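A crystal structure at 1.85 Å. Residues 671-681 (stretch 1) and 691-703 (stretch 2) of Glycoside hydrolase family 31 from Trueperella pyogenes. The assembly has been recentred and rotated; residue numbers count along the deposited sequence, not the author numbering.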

# COMPACT_ATOMS: atom_id res chain seq x y z
N TYR A 671 -2.58 2.69 -22.26
CA TYR A 671 -1.28 2.16 -21.92
C TYR A 671 -0.92 1.01 -22.86
O TYR A 671 -1.79 0.42 -23.49
CB TYR A 671 -1.28 1.68 -20.46
CG TYR A 671 -2.24 0.55 -20.16
CD1 TYR A 671 -3.57 0.81 -19.81
CD2 TYR A 671 -1.82 -0.78 -20.24
CE1 TYR A 671 -4.46 -0.23 -19.55
CE2 TYR A 671 -2.68 -1.82 -19.96
CZ TYR A 671 -4.00 -1.55 -19.62
OH TYR A 671 -4.88 -2.58 -19.38
N MET A 672 0.37 0.72 -22.91
CA MET A 672 0.86 -0.43 -23.64
C MET A 672 0.86 -1.63 -22.69
O MET A 672 1.19 -1.51 -21.50
CB MET A 672 2.27 -0.16 -24.19
CG MET A 672 2.37 1.02 -25.16
SD MET A 672 1.40 0.79 -26.67
CE MET A 672 2.17 -0.66 -27.39
N LEU A 673 0.47 -2.79 -23.23
CA LEU A 673 0.65 -4.05 -22.53
C LEU A 673 1.76 -4.74 -23.28
O LEU A 673 1.53 -5.28 -24.35
CB LEU A 673 -0.62 -4.91 -22.56
CG LEU A 673 -0.52 -6.20 -21.74
CD1 LEU A 673 -0.41 -5.90 -20.26
CD2 LEU A 673 -1.71 -7.09 -22.01
N GLY A 674 2.97 -4.69 -22.72
CA GLY A 674 4.16 -5.10 -23.46
C GLY A 674 4.45 -4.19 -24.66
O GLY A 674 3.96 -3.07 -24.73
N ASP A 675 5.26 -4.69 -25.58
CA ASP A 675 5.68 -3.91 -26.75
C ASP A 675 4.60 -3.72 -27.79
O ASP A 675 4.66 -2.76 -28.54
CB ASP A 675 6.83 -4.59 -27.49
CG ASP A 675 8.13 -4.57 -26.73
OD1 ASP A 675 8.28 -3.92 -25.69
OD2 ASP A 675 9.07 -5.20 -27.24
N GLU A 676 3.65 -4.64 -27.90
CA GLU A 676 2.85 -4.75 -29.13
C GLU A 676 1.39 -4.28 -29.04
O GLU A 676 0.80 -3.94 -30.07
CB GLU A 676 2.89 -6.19 -29.66
CG GLU A 676 4.29 -6.76 -29.84
CD GLU A 676 5.17 -5.97 -30.81
OE1 GLU A 676 4.65 -5.32 -31.75
OE2 GLU A 676 6.42 -5.98 -30.65
N LEU A 677 0.82 -4.25 -27.84
CA LEU A 677 -0.61 -3.97 -27.67
C LEU A 677 -0.85 -2.66 -26.98
O LEU A 677 -0.30 -2.40 -25.90
CB LEU A 677 -1.28 -5.11 -26.90
CG LEU A 677 -1.21 -6.51 -27.51
CD1 LEU A 677 -1.95 -7.47 -26.60
CD2 LEU A 677 -1.78 -6.55 -28.92
N LEU A 678 -1.68 -1.82 -27.59
CA LEU A 678 -2.14 -0.57 -26.99
C LEU A 678 -3.56 -0.79 -26.46
O LEU A 678 -4.46 -1.16 -27.23
CB LEU A 678 -2.12 0.55 -28.05
CG LEU A 678 -2.59 1.95 -27.59
CD1 LEU A 678 -1.94 2.34 -26.29
CD2 LEU A 678 -2.28 2.99 -28.65
N ILE A 679 -3.75 -0.56 -25.15
CA ILE A 679 -5.03 -0.83 -24.49
C ILE A 679 -5.72 0.47 -24.09
O ILE A 679 -5.07 1.38 -23.60
CB ILE A 679 -4.85 -1.64 -23.18
CG1 ILE A 679 -3.76 -2.72 -23.30
CG2 ILE A 679 -6.19 -2.21 -22.72
CD1 ILE A 679 -3.98 -3.73 -24.41
N ASN A 680 -7.04 0.53 -24.24
CA ASN A 680 -7.80 1.70 -23.83
C ASN A 680 -9.13 1.33 -23.20
O ASN A 680 -10.18 1.34 -23.90
CB ASN A 680 -7.98 2.68 -25.00
CG ASN A 680 -8.54 4.02 -24.55
OD1 ASN A 680 -8.64 4.30 -23.35
ND2 ASN A 680 -8.93 4.86 -25.51
N PRO A 681 -9.11 0.99 -21.90
CA PRO A 681 -10.33 0.60 -21.17
C PRO A 681 -11.48 1.60 -21.30
O PRO A 681 -11.25 2.82 -21.33
CB PRO A 681 -9.85 0.55 -19.71
CG PRO A 681 -8.40 0.20 -19.81
CD PRO A 681 -7.93 0.98 -20.99
N THR A 691 -12.78 6.59 -28.10
CA THR A 691 -11.72 7.15 -28.89
C THR A 691 -10.34 6.88 -28.28
O THR A 691 -10.15 7.06 -27.08
CB THR A 691 -11.98 8.66 -29.10
OG1 THR A 691 -13.17 8.80 -29.90
CG2 THR A 691 -10.83 9.31 -29.80
N THR A 692 -9.40 6.47 -29.12
CA THR A 692 -8.04 6.16 -28.72
C THR A 692 -7.05 7.00 -29.55
O THR A 692 -7.22 7.13 -30.76
CB THR A 692 -7.82 4.65 -28.96
OG1 THR A 692 -8.74 3.93 -28.15
CG2 THR A 692 -6.42 4.20 -28.62
N TYR A 693 -6.04 7.58 -28.90
CA TYR A 693 -4.92 8.18 -29.64
C TYR A 693 -3.93 7.10 -30.03
O TYR A 693 -3.41 6.37 -29.16
CB TYR A 693 -4.21 9.32 -28.86
CG TYR A 693 -3.05 9.87 -29.67
CD1 TYR A 693 -3.28 10.64 -30.82
CD2 TYR A 693 -1.73 9.56 -29.34
CE1 TYR A 693 -2.22 11.11 -31.60
CE2 TYR A 693 -0.67 10.04 -30.09
CZ TYR A 693 -0.91 10.80 -31.22
OH TYR A 693 0.14 11.24 -31.97
N LEU A 694 -3.65 7.00 -31.33
CA LEU A 694 -2.62 6.10 -31.84
C LEU A 694 -1.37 6.89 -32.15
O LEU A 694 -1.44 7.88 -32.88
CB LEU A 694 -3.07 5.39 -33.14
CG LEU A 694 -4.31 4.53 -33.06
CD1 LEU A 694 -4.65 4.02 -34.45
CD2 LEU A 694 -4.11 3.38 -32.07
N PRO A 695 -0.23 6.48 -31.59
CA PRO A 695 1.04 7.11 -31.99
C PRO A 695 1.51 6.62 -33.37
O PRO A 695 0.90 5.72 -33.94
CB PRO A 695 2.01 6.71 -30.87
CG PRO A 695 1.40 5.54 -30.20
CD PRO A 695 -0.05 5.44 -30.56
N GLU A 696 2.58 7.21 -33.89
CA GLU A 696 3.05 6.95 -35.26
C GLU A 696 3.32 5.45 -35.49
O GLU A 696 3.72 4.75 -34.56
CB GLU A 696 4.33 7.73 -35.58
CG GLU A 696 4.19 9.26 -35.60
CD GLU A 696 3.52 9.80 -36.86
OE1 GLU A 696 3.90 9.41 -38.00
OE2 GLU A 696 2.61 10.65 -36.70
N GLY A 697 3.08 5.01 -36.71
CA GLY A 697 3.18 3.60 -37.11
C GLY A 697 1.82 3.09 -37.51
O GLY A 697 0.83 3.80 -37.38
N GLN A 698 1.77 1.85 -38.00
CA GLN A 698 0.50 1.21 -38.35
C GLN A 698 0.00 0.30 -37.22
O GLN A 698 0.79 -0.36 -36.54
CB GLN A 698 0.61 0.41 -39.67
CG GLN A 698 0.30 1.24 -40.90
CD GLN A 698 1.09 2.52 -40.94
OE1 GLN A 698 2.30 2.51 -40.67
NE2 GLN A 698 0.43 3.65 -41.26
N TRP A 699 -1.32 0.27 -37.06
CA TRP A 699 -1.97 -0.42 -35.96
C TRP A 699 -3.12 -1.27 -36.49
O TRP A 699 -3.83 -0.84 -37.40
CB TRP A 699 -2.48 0.61 -34.94
CG TRP A 699 -1.37 1.35 -34.27
CD1 TRP A 699 -0.82 2.53 -34.67
CD2 TRP A 699 -0.69 0.97 -33.08
NE1 TRP A 699 0.18 2.91 -33.81
CE2 TRP A 699 0.29 1.97 -32.82
CE3 TRP A 699 -0.78 -0.12 -32.21
CZ2 TRP A 699 1.15 1.92 -31.71
CZ3 TRP A 699 0.08 -0.17 -31.11
CH2 TRP A 699 1.03 0.84 -30.87
N GLU A 700 -3.26 -2.48 -35.93
CA GLU A 700 -4.28 -3.44 -36.32
C GLU A 700 -5.29 -3.58 -35.16
O GLU A 700 -4.87 -3.76 -34.01
CB GLU A 700 -3.61 -4.80 -36.62
CG GLU A 700 -4.57 -5.95 -36.97
CD GLU A 700 -3.90 -7.21 -37.55
OE1 GLU A 700 -2.67 -7.22 -37.81
OE2 GLU A 700 -4.63 -8.22 -37.76
N ASP A 701 -6.59 -3.49 -35.46
CA ASP A 701 -7.65 -3.76 -34.48
C ASP A 701 -7.56 -5.21 -34.03
O ASP A 701 -7.50 -6.12 -34.86
CB ASP A 701 -9.04 -3.47 -35.04
CG ASP A 701 -10.12 -3.45 -33.96
OD1 ASP A 701 -10.67 -4.52 -33.62
OD2 ASP A 701 -10.43 -2.36 -33.44
N TYR A 702 -7.52 -5.41 -32.72
CA TYR A 702 -7.35 -6.75 -32.16
C TYR A 702 -8.49 -7.70 -32.51
O TYR A 702 -8.28 -8.92 -32.61
CB TYR A 702 -7.26 -6.62 -30.65
CG TYR A 702 -6.81 -7.85 -29.92
CD1 TYR A 702 -5.46 -8.14 -29.81
CD2 TYR A 702 -7.74 -8.71 -29.32
CE1 TYR A 702 -5.02 -9.25 -29.12
CE2 TYR A 702 -7.30 -9.84 -28.63
CZ TYR A 702 -5.94 -10.09 -28.53
OH TYR A 702 -5.47 -11.18 -27.86
N TRP A 703 -9.69 -7.14 -32.68
CA TRP A 703 -10.92 -7.90 -32.80
C TRP A 703 -11.34 -8.10 -34.27
O TRP A 703 -11.81 -9.17 -34.62
CB TRP A 703 -12.05 -7.22 -32.03
CG TRP A 703 -11.66 -6.82 -30.64
CD1 TRP A 703 -11.34 -5.57 -30.21
CD2 TRP A 703 -11.48 -7.70 -29.53
NE1 TRP A 703 -11.00 -5.61 -28.87
CE2 TRP A 703 -11.07 -6.90 -28.44
CE3 TRP A 703 -11.64 -9.08 -29.35
CZ2 TRP A 703 -10.82 -7.44 -27.19
CZ3 TRP A 703 -11.40 -9.61 -28.10
CH2 TRP A 703 -10.99 -8.78 -27.03

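This is a small, largely apolar side-chain contact, centred on Leu678 and Trp699 and pinned at one end by a side-chain hydrogen bond. No backbone hydrogen bond joins the two stretches; strands 677-679 and 691-694 run 141° apart in direction with axes 9.0 Å apart at closest approach, and side chains fill the gap. Leu678, with the largest covered area, contributes more than any other residue. Its CA-to-CB bond points toward the other stretch, and with chi1 t and chi2 p its CD2 lies 3.9 Å from CD2 of Leu694, 3.8 Å from CD of Pro695 and 3.6 Å from the carbonyl O of Tyr693. Its CB, meanwhile, packs 3.8 Å from CZ3 of Trp699. That indole is held from within its own stretch, NE1 of Trp699 donating to O of Pro695 at 2.9 Å, while the six-membered ring meets Leu678 and, at its edge, Met672, whose CE sits 4.0 Å from CH2 of Trp699. Leu677 starts out sideways, yet its end reaches Tyr702, CD2 to CD1 at 4.1 Å. Two residues beyond Leu678, Asn680 also points toward stretch 2 and supplies the polar pin: its ND2 donates to OG1 of Thr692 at 2.8 Å, nearly straight at 173°. Between them the CA-to-CB bond of Ile679 points away, so strand-like alternation carries on into Asn680, just past the strand's end.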